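Local coordinates for protein aminofutalosine deaminase (Helicobacter pylori, PDB 7LKK) that hydrolytically deaminates the adenine base of aminofutalosine in the menaquinone pathway, using a metal ion bound in an amidohydrolase TIM-barrel fold, at residues T80-S85 with G131-I136; N138-V143 with A153-E158; L356-L361 with Q400-F405. All blocks are in the same frame, centred on the assembly; numbering follows the deposited sequence.

Contact 1 (T80-S85 with G131-I136); sequences THFEFS and GSVGAI. With FE (Fe (III) ion), chain E; MCF ((8R)-3-(5-S-methyl-5-thio-beta-D-ribofuranosyl)-3,6,7,8-tetrahydroimidazo[4,5-d][1,3]diazepin-8-ol), chain J.
Two backbone hydrogen bonds join the end of strand 69-80 to parallel strand 130-137, reaching from Thr80 to the peptides flanking Ala135. Thr80 N donates to Gly134 O (3.0 Å), and Ile136 N returns a bond to Thr80 O (2.8 Å), which lies almost exactly on the C=O axis. Beyond this bridge the chains part and water fills in: one molecule accepts from Phe82 N and bonds Ile136 O, while a second joins Ile136 O to Glu83 OE1, which also accepts from Asn138 N. Apolar contact comes from Phe82, whose ring turns an edge to Ala135, with CD2 3.9 Å from CB in the ring plane. The imidazole of His81 is sandwiched: Ile136 CB makes a CH-pi contact over one face, 3.9 Å from the ring centroid towards the rim, whereas N1 of the inhibitor lies over the centre of the opposite face. His81 NE2 binds the iron at 2.0 Å, the same length as the bond from inhibitor O8. Phe84 CE2 touches the ribose at C1S (3.6 Å). His79 and His81 thus form the His-X-His metal motif that closes the first barrel strand in the amidohydrolase superfamily, with His221 and Asp328 completing the protein ligands.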
loop_
_atom_site.group_PDB
_atom_site.type_symbol
_atom_site.label_atom_id
_atom_site.label_comp_id
_atom_site.label_asym_id
_atom_site.label_seq_id
_atom_site.Cartn_x
_atom_site.Cartn_y
_atom_site.Cartn_z
ATOM N N THR A 80 -2.530 -17.640 -6.596
ATOM C CA THR A 80 -3.256 -16.677 -7.409
ATOM C C THR A 80 -4.397 -17.393 -8.121
ATOM O O THR A 80 -4.382 -18.615 -8.285
ATOM C CB THR A 80 -2.342 -15.977 -8.423
ATOM O OG1 THR A 80 -3.074 -14.943 -9.094
ATOM C CG2 THR A 80 -1.825 -16.972 -9.446
ATOM N N HIS A 81 -5.388 -16.612 -8.543
ATOM C CA HIS A 81 -6.547 -17.103 -9.292
ATOM C C HIS A 81 -6.588 -16.377 -10.633
ATOM O O HIS A 81 -7.204 -15.315 -10.752
ATOM C CB HIS A 81 -7.852 -16.887 -8.517
ATOM C CG HIS A 81 -7.872 -17.517 -7.161
ATOM N ND1 HIS A 81 -8.603 -18.650 -6.877
ATOM C CD2 HIS A 81 -7.270 -17.159 -6.003
ATOM C CE1 HIS A 81 -8.442 -18.969 -5.606
ATOM N NE2 HIS A 81 -7.637 -18.081 -5.052
ATOM N N PHE A 82 -5.928 -16.950 -11.644
ATOM C CA PHE A 82 -5.873 -16.302 -12.951
ATOM C C PHE A 82 -7.247 -16.211 -13.603
ATOM O O PHE A 82 -7.516 -15.260 -14.345
ATOM C CB PHE A 82 -4.908 -17.049 -13.871
ATOM C CG PHE A 82 -3.463 -16.722 -13.630
ATOM C CD1 PHE A 82 -2.955 -15.476 -13.960
ATOM C CD2 PHE A 82 -2.609 -17.664 -13.084
ATOM C CE1 PHE A 82 -1.624 -15.175 -13.742
ATOM C CE2 PHE A 82 -1.275 -17.369 -12.866
ATOM C CZ PHE A 82 -0.783 -16.123 -13.194
ATOM N N GLU A 83 -8.126 -17.181 -13.341
ATOM C CA GLU A 83 -9.429 -17.206 -13.998
ATOM C C GLU A 83 -10.285 -15.991 -13.658
ATOM O O GLU A 83 -11.188 -15.650 -14.429
ATOM C CB GLU A 83 -10.175 -18.492 -13.635
ATOM C CG GLU A 83 -9.506 -19.764 -14.141
ATOM C CD GLU A 83 -10.162 -21.026 -13.605
ATOM O OE1 GLU A 83 -10.440 -21.087 -12.389
ATOM O OE2 GLU A 83 -10.396 -21.960 -14.402
ATOM N N PHE A 84 -10.024 -15.325 -12.532
ATOM C CA PHE A 84 -10.776 -14.146 -12.123
ATOM C C PHE A 84 -10.097 -12.842 -12.533
ATOM O O PHE A 84 -10.361 -11.798 -11.927
ATOM C CB PHE A 84 -10.995 -14.158 -10.610
ATOM C CG PHE A 84 -11.969 -15.200 -10.142
ATOM C CD1 PHE A 84 -13.329 -14.935 -10.116
ATOM C CD2 PHE A 84 -11.523 -16.440 -9.714
ATOM C CE1 PHE A 84 -14.227 -15.890 -9.680
ATOM C CE2 PHE A 84 -12.417 -17.399 -9.277
ATOM C CZ PHE A 84 -13.770 -17.122 -9.261
ATOM N N SER A 85 -9.234 -12.876 -13.551
ATOM C CA SER A 85 -8.426 -11.710 -13.894
ATOM C C SER A 85 -9.233 -10.568 -14.503
ATOM O O SER A 85 -8.719 -9.446 -14.574
ATOM C CB SER A 85 -7.304 -12.117 -14.850
ATOM O OG SER A 85 -6.344 -12.926 -14.193
ATOM N N GLY A 131 8.878 -15.635 -11.188
ATOM C CA GLY A 131 9.264 -16.706 -12.087
ATOM C C GLY A 131 8.422 -17.960 -11.939
ATOM O O GLY A 131 8.366 -18.789 -12.853
ATOM N N SER A 132 7.764 -18.115 -10.789
ATOM C CA SER A 132 6.985 -19.309 -10.488
ATOM C C SER A 132 5.669 -18.903 -9.844
ATOM O O SER A 132 5.627 -17.963 -9.044
ATOM C CB SER A 132 7.750 -20.261 -9.553
ATOM O OG SER A 132 9.059 -20.518 -10.036
ATOM N N VAL A 133 4.595 -19.609 -10.191
ATOM C CA VAL A 133 3.259 -19.279 -9.711
ATOM C C VAL A 133 2.565 -20.540 -9.216
ATOM O O VAL A 133 2.676 -21.609 -9.826
ATOM C CB VAL A 133 2.409 -18.589 -10.801
ATOM C CG1 VAL A 133 2.931 -17.186 -11.075
ATOM C CG2 VAL A 133 2.389 -19.417 -12.082
ATOM N N GLY A 134 1.868 -20.414 -8.089
ATOM C CA GLY A 134 0.895 -21.401 -7.665
ATOM C C GLY A 134 -0.489 -20.959 -8.095
ATOM O O GLY A 134 -1.083 -20.076 -7.470
ATOM N N ALA A 135 -1.002 -21.543 -9.174
ATOM C CA ALA A 135 -2.241 -21.094 -9.799
ATOM C C ALA A 135 -3.404 -21.973 -9.357
ATOM O O ALA A 135 -3.438 -23.170 -9.665
ATOM C CB ALA A 135 -2.106 -21.109 -11.322
ATOM N N ILE A 136 -4.357 -21.378 -8.646
ATOM C CA ILE A 136 -5.587 -22.071 -8.286
ATOM C C ILE A 136 -6.542 -22.020 -9.470
ATOM O O ILE A 136 -6.812 -20.945 -10.020
ATOM C CB ILE A 136 -6.222 -21.448 -7.034
ATOM C CG1 ILE A 136 -5.226 -21.444 -5.872
ATOM C CG2 ILE A 136 -7.493 -22.197 -6.657
ATOM C CD1 ILE A 136 -5.195 -22.736 -5.082
HETATM FE FE FE E . -7.472 -17.810 -3.082
HETATM O O8 MCF J . -8.799 -16.958 -1.916
HETATM C C8 MCF J . -9.580 -15.882 -2.366
HETATM C C7 MCF J . -10.621 -15.441 -1.343
HETATM N N6 MCF J . -11.078 -16.563 -0.560
HETATM C C5 MCF J . -11.509 -17.770 -1.230
HETATM N N4 MCF J . -11.517 -17.994 -2.671
HETATM C C10 MCF J . -11.168 -17.161 -3.849
HETATM C C9 MCF J . -10.230 -16.152 -3.739
HETATM N N1 MCF J . -10.111 -15.585 -4.931
HETATM C C2 MCF J . -10.917 -16.198 -5.796
HETATM N N3 MCF J . -11.552 -17.167 -5.131
HETATM C C1S MCF J . -12.559 -18.068 -5.774
HETATM C C2S MCF J . -12.422 -19.553 -5.366
HETATM O O2S MCF J . -11.487 -20.180 -6.134
HETATM O O4S MCF J . -13.738 -17.748 -5.392
HETATM C C4S MCF J . -14.630 -19.094 -5.522
HETATM C C3S MCF J . -13.813 -20.098 -5.667
HETATM O O3S MCF J . -13.871 -20.587 -7.092
HETATM C C5S MCF J . -15.466 -19.266 -4.265
HETATM S S5S MCF J . -17.012 -20.125 -4.676
HETATM C C6S MCF J . -17.723 -20.831 -3.161
HETATM O O HOH W 1 -4.992 -19.475 -11.492
HETATM O O HOH W 2 -8.488 -19.567 -11.084
#

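Contact 2 (N138-V143 with A153-E158); sequences NHLIEV and AVVFLE. With MCF ((8R)-3-(5-S-methyl-5-thio-beta-D-ribofuranosyl)-3,6,7,8-tetrahydroimidazo[4,5-d][1,3]diazepin-8-ol), chain J; EDO (1,2-ethanediol), chain F.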
loop_
_atom_site.group_PDB
_atom_site.type_symbol
_atom_site.label_atom_id
_atom_site.label_comp_id
_atom_site.label_asym_id
_atom_site.label_seq_id
_atom_site.Cartn_x
_atom_site.Cartn_y
_atom_site.Cartn_z
ATOM N N ASN A 138 -10.262 -23.699 -11.201
ATOM C CA ASN A 138 -11.490 -24.479 -11.116
ATOM C C ASN A 138 -11.881 -25.135 -12.432
ATOM O O ASN A 138 -12.582 -26.152 -12.419
ATOM C CB ASN A 138 -12.650 -23.595 -10.643
ATOM C CG ASN A 138 -12.416 -23.015 -9.264
ATOM O OD1 ASN A 138 -12.444 -21.800 -9.076
ATOM N ND2 ASN A 138 -12.183 -23.884 -8.289
ATOM N N HIS A 139 -11.449 -24.578 -13.566
ATOM C CA HIS A 139 -11.862 -25.070 -14.874
ATOM C C HIS A 139 -10.718 -25.205 -15.870
ATOM O O HIS A 139 -10.971 -25.571 -17.024
ATOM C CB HIS A 139 -12.943 -24.154 -15.473
ATOM C CG HIS A 139 -14.111 -23.918 -14.565
ATOM N ND1 HIS A 139 -15.016 -24.906 -14.242
ATOM C CD2 HIS A 139 -14.526 -22.804 -13.917
ATOM C CE1 HIS A 139 -15.935 -24.412 -13.433
ATOM N NE2 HIS A 139 -15.661 -23.137 -13.219
ATOM N N LEU A 140 -9.481 -24.896 -15.471
ATOM C CA LEU A 140 -8.295 -25.031 -16.323
ATOM C C LEU A 140 -8.333 -24.095 -17.531
ATOM O O LEU A 140 -7.715 -24.375 -18.562
ATOM C CB LEU A 140 -8.098 -26.480 -16.781
ATOM C CG LEU A 140 -8.096 -27.559 -15.695
ATOM C CD1 LEU A 140 -7.812 -28.925 -16.301
ATOM C CD2 LEU A 140 -7.088 -27.231 -14.605
ATOM N N ILE A 141 -9.045 -22.971 -17.415
ATOM C CA ILE A 141 -9.142 -22.031 -18.527
ATOM C C ILE A 141 -7.840 -21.257 -18.721
ATOM O O ILE A 141 -7.553 -20.791 -19.830
ATOM C CB ILE A 141 -10.348 -21.095 -18.308
ATOM C CG1 ILE A 141 -11.648 -21.900 -18.341
ATOM C CG2 ILE A 141 -10.410 -19.998 -19.362
ATOM C CD1 ILE A 141 -12.880 -21.086 -18.020
ATOM N N GLU A 142 -7.020 -21.141 -17.679
ATOM C CA GLU A 142 -5.765 -20.406 -17.762
ATOM C C GLU A 142 -4.570 -21.288 -18.101
ATOM O O GLU A 142 -3.478 -20.756 -18.326
ATOM C CB GLU A 142 -5.492 -19.682 -16.440
ATOM C CG GLU A 142 -4.991 -20.600 -15.335
ATOM C CD GLU A 142 -6.120 -21.224 -14.542
ATOM O OE1 GLU A 142 -6.334 -20.807 -13.384
ATOM O OE2 GLU A 142 -6.797 -22.129 -15.077
ATOM N N VAL A 143 -4.749 -22.611 -18.140
ATOM C CA VAL A 143 -3.612 -23.524 -18.252
ATOM C C VAL A 143 -2.887 -23.341 -19.581
ATOM O O VAL A 143 -1.652 -23.347 -19.634
ATOM C CB VAL A 143 -4.077 -24.981 -18.058
ATOM C CG1 VAL A 143 -2.933 -25.948 -18.326
ATOM C CG2 VAL A 143 -4.622 -25.177 -16.653
ATOM N N ALA A 153 4.858 -23.218 -13.441
ATOM C CA ALA A 153 3.471 -23.241 -13.000
ATOM C C ALA A 153 3.181 -24.508 -12.210
ATOM O O ALA A 153 3.450 -25.617 -12.685
ATOM C CB ALA A 153 2.514 -23.136 -14.191
ATOM N N VAL A 154 2.643 -24.335 -11.007
ATOM C CA VAL A 154 2.017 -25.411 -10.249
ATOM C C VAL A 154 0.526 -25.109 -10.216
ATOM O O VAL A 154 0.082 -24.199 -9.503
ATOM C CB VAL A 154 2.590 -25.533 -8.832
ATOM C CG1 VAL A 154 1.881 -26.645 -8.071
ATOM C CG2 VAL A 154 4.087 -25.793 -8.886
ATOM N N VAL A 155 -0.252 -25.858 -10.990
ATOM C CA VAL A 155 -1.681 -25.599 -11.128
ATOM C C VAL A 155 -2.424 -26.482 -10.133
ATOM O O VAL A 155 -2.402 -27.713 -10.239
ATOM C CB VAL A 155 -2.168 -25.838 -12.562
ATOM C CG1 VAL A 155 -3.688 -25.793 -12.615
ATOM C CG2 VAL A 155 -1.574 -24.796 -13.495
ATOM N N PHE A 156 -3.070 -25.849 -9.159
ATOM C CA PHE A 156 -3.896 -26.534 -8.169
ATOM C C PHE A 156 -5.321 -26.580 -8.705
ATOM O O PHE A 156 -6.033 -25.573 -8.687
ATOM C CB PHE A 156 -3.852 -25.813 -6.824
ATOM C CG PHE A 156 -2.498 -25.800 -6.168
ATOM C CD1 PHE A 156 -1.550 -24.851 -6.520
ATOM C CD2 PHE A 156 -2.187 -26.712 -5.174
ATOM C CE1 PHE A 156 -0.309 -24.830 -5.909
ATOM C CE2 PHE A 156 -0.945 -26.698 -4.561
ATOM C CZ PHE A 156 -0.007 -25.753 -4.927
ATOM N N LEU A 157 -5.743 -27.744 -9.190
ATOM C CA LEU A 157 -7.142 -27.934 -9.561
ATOM C C LEU A 157 -7.977 -27.963 -8.288
ATOM O O LEU A 157 -7.852 -28.887 -7.478
ATOM C CB LEU A 157 -7.326 -29.218 -10.364
ATOM C CG LEU A 157 -8.762 -29.470 -10.833
ATOM C CD1 LEU A 157 -9.245 -28.341 -11.732
ATOM C CD2 LEU A 157 -8.887 -30.811 -11.535
ATOM N N GLU A 158 -8.828 -26.958 -8.112
ATOM C CA GLU A 158 -9.521 -26.724 -6.854
ATOM C C GLU A 158 -10.926 -27.305 -6.907
ATOM O O GLU A 158 -11.693 -27.011 -7.831
ATOM C CB GLU A 158 -9.585 -25.229 -6.547
ATOM C CG GLU A 158 -10.414 -24.883 -5.330
ATOM C CD GLU A 158 -10.475 -23.390 -5.090
ATOM O OE1 GLU A 158 -11.137 -22.689 -5.881
ATOM O OE2 GLU A 158 -9.854 -22.919 -4.113
HETATM O O8 MCF J . -8.799 -16.958 -1.916
HETATM C C8 MCF J . -9.580 -15.882 -2.366
HETATM C C7 MCF J . -10.621 -15.441 -1.343
HETATM N N6 MCF J . -11.078 -16.563 -0.560
HETATM C C5 MCF J . -11.509 -17.770 -1.230
HETATM N N4 MCF J . -11.517 -17.994 -2.671
HETATM C C10 MCF J . -11.168 -17.161 -3.849
HETATM C C9 MCF J . -10.230 -16.152 -3.739
HETATM N N1 MCF J . -10.111 -15.585 -4.931
HETATM C C2 MCF J . -10.917 -16.198 -5.796
HETATM N N3 MCF J . -11.552 -17.167 -5.131
HETATM C C1S MCF J . -12.559 -18.068 -5.774
HETATM C C2S MCF J . -12.422 -19.553 -5.366
HETATM O O2S MCF J . -11.487 -20.180 -6.134
HETATM O O4S MCF J . -13.738 -17.748 -5.392
HETATM C C4S MCF J . -14.630 -19.094 -5.522
HETATM C C3S MCF J . -13.813 -20.098 -5.667
HETATM O O3S MCF J . -13.871 -20.587 -7.092
HETATM C C5S MCF J . -15.466 -19.266 -4.265
HETATM S S5S MCF J . -17.012 -20.125 -4.676
HETATM C C6S MCF J . -17.723 -20.831 -3.161
HETATM C C1 EDO F . -15.924 -20.458 -10.608
HETATM O O1 EDO F . -14.574 -19.988 -10.529
HETATM C C2 EDO F . -16.305 -21.165 -9.312
HETATM O O2 EDO F . -16.577 -20.196 -8.293
#
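Asn138 sets its CG anti to its carbonyl carbon (chi1 -61°), whereas Glu158 sets its CG anti to the backbone N (chi1 174°) and runs on extended to the carboxylate. The two side chains therefore lie side by side and point the same way, with amide and carboxylate planes only 25° apart. Asn138 ND2 grips Glu158 twice. One fairly straight bond goes to OE1 of Glu158, 2.9 Å from ND2 of Asn138, and uses the lone pair facing away from the other carboxylate oxygen. The other goes to Glu158 O, 3.2 Å from the same ND2, which stands above that carbonyl plane and not on a lone pair. Both acceptors lie close to the amide plane, so the pair of bonds fixes the flip of the amide and turns OD1 towards the ligand. There Asn138 OD1 accepts from ribose hydroxyl O3S of the inhibitor (2.7 Å), and more loosely from an ethanediol. Glu158 OE1 accepts the neighbouring hydroxyl O2S at 2.5 Å, a short bond. With two donors on OE1, a proton on that oxygen is unlikely. The ribose diol is thus read by two side chains that also hold each other.

Behind this polar pair the contact is apolar. Leu140 CD2 meets Leu157 CD1 at 3.8 Å, the side chains crossing near a right angle, and also touches Val155 CG1, which Val143 CG2 also meets, at 4.2 Å, the two valines crossing obliquely. Helix 166-180 covers the cluster, Phe172 and Phe176 against Leu157 and Leu179 against Val155. Strand 152-159 itself runs between parallel strands 130-137 and 187-193, with loop 138-143 leading from the former into helix 143-147.

Contact 3 (L356-L361 with Q400-F405); sequences LAKIAL and QAILQF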
loop_
_atom_site.group_PDB
_atom_site.type_symbol
_atom_site.label_atom_id
_atom_site.label_comp_id
_atom_site.label_asym_id
_atom_site.label_seq_id
_atom_site.Cartn_x
_atom_site.Cartn_y
_atom_site.Cartn_z
ATOM N N LEU A 356 10.693 -6.818 9.364
ATOM C CA LEU A 356 9.591 -7.234 8.503
ATOM C C LEU A 356 10.020 -7.322 7.043
ATOM O O LEU A 356 9.483 -8.142 6.290
ATOM C CB LEU A 356 8.420 -6.261 8.659
ATOM C CG LEU A 356 7.095 -6.607 7.976
ATOM C CD1 LEU A 356 6.556 -7.921 8.504
ATOM C CD2 LEU A 356 6.085 -5.490 8.185
ATOM N N ALA A 357 10.990 -6.501 6.632
ATOM C CA ALA A 357 11.463 -6.547 5.252
ATOM C C ALA A 357 12.131 -7.882 4.943
ATOM O O ALA A 357 12.026 -8.394 3.822
ATOM C CB ALA A 357 12.420 -5.385 4.985
ATOM N N LYS A 358 12.837 -8.453 5.923
ATOM C CA LYS A 358 13.432 -9.772 5.727
ATOM C C LYS A 358 12.356 -10.840 5.576
ATOM O O LYS A 358 12.468 -11.728 4.723
ATOM C CB LYS A 358 14.352 -10.118 6.897
ATOM C CG LYS A 358 15.527 -9.176 7.088
ATOM C CD LYS A 358 16.326 -9.566 8.325
ATOM C CE LYS A 358 17.468 -8.595 8.582
ATOM N NZ LYS A 358 18.131 -8.852 9.893
ATOM N N ILE A 359 11.310 -10.766 6.400
ATOM C CA ILE A 359 10.204 -11.711 6.293
ATOM C C ILE A 359 9.520 -11.581 4.939
ATOM O O ILE A 359 9.176 -12.585 4.301
ATOM C CB ILE A 359 9.220 -11.503 7.460
ATOM C CG1 ILE A 359 9.859 -11.973 8.767
ATOM C CG2 ILE A 359 7.906 -12.227 7.209
ATOM C CD1 ILE A 359 9.065 -11.623 9.996
ATOM N N ALA A 360 9.334 -10.345 4.470
ATOM C CA ALA A 360 8.677 -10.125 3.183
ATOM C C ALA A 360 9.495 -10.711 2.039
ATOM O O ALA A 360 8.954 -11.391 1.158
ATOM C CB ALA A 360 8.441 -8.628 2.968
ATOM N N LEU A 361 10.810 -10.472 2.045
ATOM C CA LEU A 361 11.661 -10.970 0.968
ATOM C C LEU A 361 11.706 -12.494 0.956
ATOM O O LEU A 361 11.543 -13.120 -0.097
ATOM C CB LEU A 361 13.070 -10.390 1.098
ATOM C CG LEU A 361 14.100 -10.867 0.070
ATOM C CD1 LEU A 361 13.617 -10.592 -1.345
ATOM C CD2 LEU A 361 15.456 -10.208 0.312
ATOM N N GLN A 400 20.246 -1.319 4.698
ATOM C CA GLN A 400 19.011 -0.786 4.139
ATOM C C GLN A 400 18.623 -1.449 2.823
ATOM O O GLN A 400 17.533 -1.173 2.310
ATOM C CB GLN A 400 19.133 0.727 3.918
ATOM C CG GLN A 400 19.219 1.558 5.190
ATOM C CD GLN A 400 17.859 1.866 5.781
ATOM O OE1 GLN A 400 16.934 2.253 5.068
ATOM N NE2 GLN A 400 17.733 1.703 7.092
ATOM N N ALA A 401 19.480 -2.321 2.283
ATOM C CA ALA A 401 19.328 -2.791 0.909
ATOM C C ALA A 401 17.993 -3.496 0.695
ATOM O O ALA A 401 17.300 -3.246 -0.298
ATOM C CB ALA A 401 20.488 -3.720 0.545
ATOM N N ILE A 402 17.625 -4.398 1.608
ATOM C CA ILE A 402 16.412 -5.190 1.422
ATOM C C ILE A 402 15.172 -4.305 1.496
ATOM O O ILE A 402 14.253 -4.431 0.678
ATOM C CB ILE A 402 16.359 -6.330 2.452
ATOM C CG1 ILE A 402 17.388 -7.408 2.108
ATOM C CG2 ILE A 402 14.959 -6.928 2.523
ATOM C CD1 ILE A 402 17.675 -8.357 3.244
ATOM N N LEU A 403 15.119 -3.406 2.481
ATOM C CA LEU A 403 13.957 -2.532 2.620
ATOM C C LEU A 403 13.856 -1.550 1.457
ATOM O O LEU A 403 12.779 -1.371 0.878
ATOM C CB LEU A 403 14.013 -1.790 3.954
ATOM C CG LEU A 403 12.976 -0.678 4.147
ATOM C CD1 LEU A 403 11.560 -1.222 4.036
ATOM C CD2 LEU A 403 13.183 0.025 5.480
ATOM N N GLN A 404 14.971 -0.903 1.098
ATOM C CA GLN A 404 14.948 0.040 -0.018
ATOM C C GLN A 404 14.583 -0.659 -1.322
ATOM O O GLN A 404 13.893 -0.082 -2.171
ATOM C CB GLN A 404 16.299 0.746 -0.153
ATOM C CG GLN A 404 16.709 1.568 1.060
ATOM C CD GLN A 404 15.916 2.850 1.209
ATOM O OE1 GLN A 404 15.253 3.300 0.273
ATOM N NE2 GLN A 404 15.984 3.447 2.392
ATOM N N PHE A 405 15.047 -1.897 -1.502
ATOM C CA PHE A 405 14.651 -2.673 -2.673
ATOM C C PHE A 405 13.139 -2.863 -2.716
ATOM O O PHE A 405 12.501 -2.616 -3.745
ATOM C CB PHE A 405 15.358 -4.030 -2.674
ATOM C CG PHE A 405 14.794 -5.003 -3.672
ATOM C CD1 PHE A 405 15.202 -4.968 -4.995
ATOM C CD2 PHE A 405 13.848 -5.941 -3.292
ATOM C CE1 PHE A 405 14.681 -5.856 -5.918
ATOM C CE2 PHE A 405 13.325 -6.831 -4.211
ATOM C CZ PHE A 405 13.743 -6.787 -5.525
#
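Gln400 OE1 is gripped at least twice: Gln404 NE2 donates to it at 3.1 Å, in the plane of the Gln400 carbonyl and near that of its own amide, and a further hydrogen bond comes from beyond the two segments. The other end of the same amide, Gln400 NE2, donates to Tyr93 O of the second subunit, so this clasp between residues four apart orients a group at the subunit interface. Between the two helices themselves no hydrogen bond passes, and the packing is apolar. Ile402 is the wedge. With its CG2 anti to the backbone N, that methyl is laid on the turn of the facing helix, 3.5 Å from Ala357 O and 3.9 Å from Ala357 CB. Its other branch presents CG1 to Leu361 CD2 (3.8 Å), the two side chains crossing at about a right angle. The small Ala357 points at the partner helix, and its CB reaches Leu403 CB at 4.1 Å. The axes pass 9.0 Å apart at 67°. Phe25 lies against both Leu361 and Ile402, and Leu72 against Leu361. The arrangement is plain helix-on-helix packing away from the catalytic site, joining helix 353-364 of the amidohydrolase fold to the last helix of the chain, 401-408, over strands 23-25 and 69-80.

Overall arrangement
Contacts 1 and 2 have centres 8 Å apart and use adjacent parallel strands, 130-137 and 152-159 respectively. Ala135 O and Phe156 N, 2.8 Å apart, probably form a hydrogen bond between them, as do Glu83 OE1 and Asn138 N at 2.9 Å. Both touch the inhibitor: contact 1 supplies a metal ligand beside its base and also meets the ribose, contact 2 binds both ribose hydroxyls. Glu83 links the metal-site loop to the ribose-binding loop. Contact 3 is remote, its centre about 24 Å from that of contact 1 and 31 Å from that of contact 2, on the opposite side of the chain's centre from contact 2. It meets the second subunit instead of the pocket.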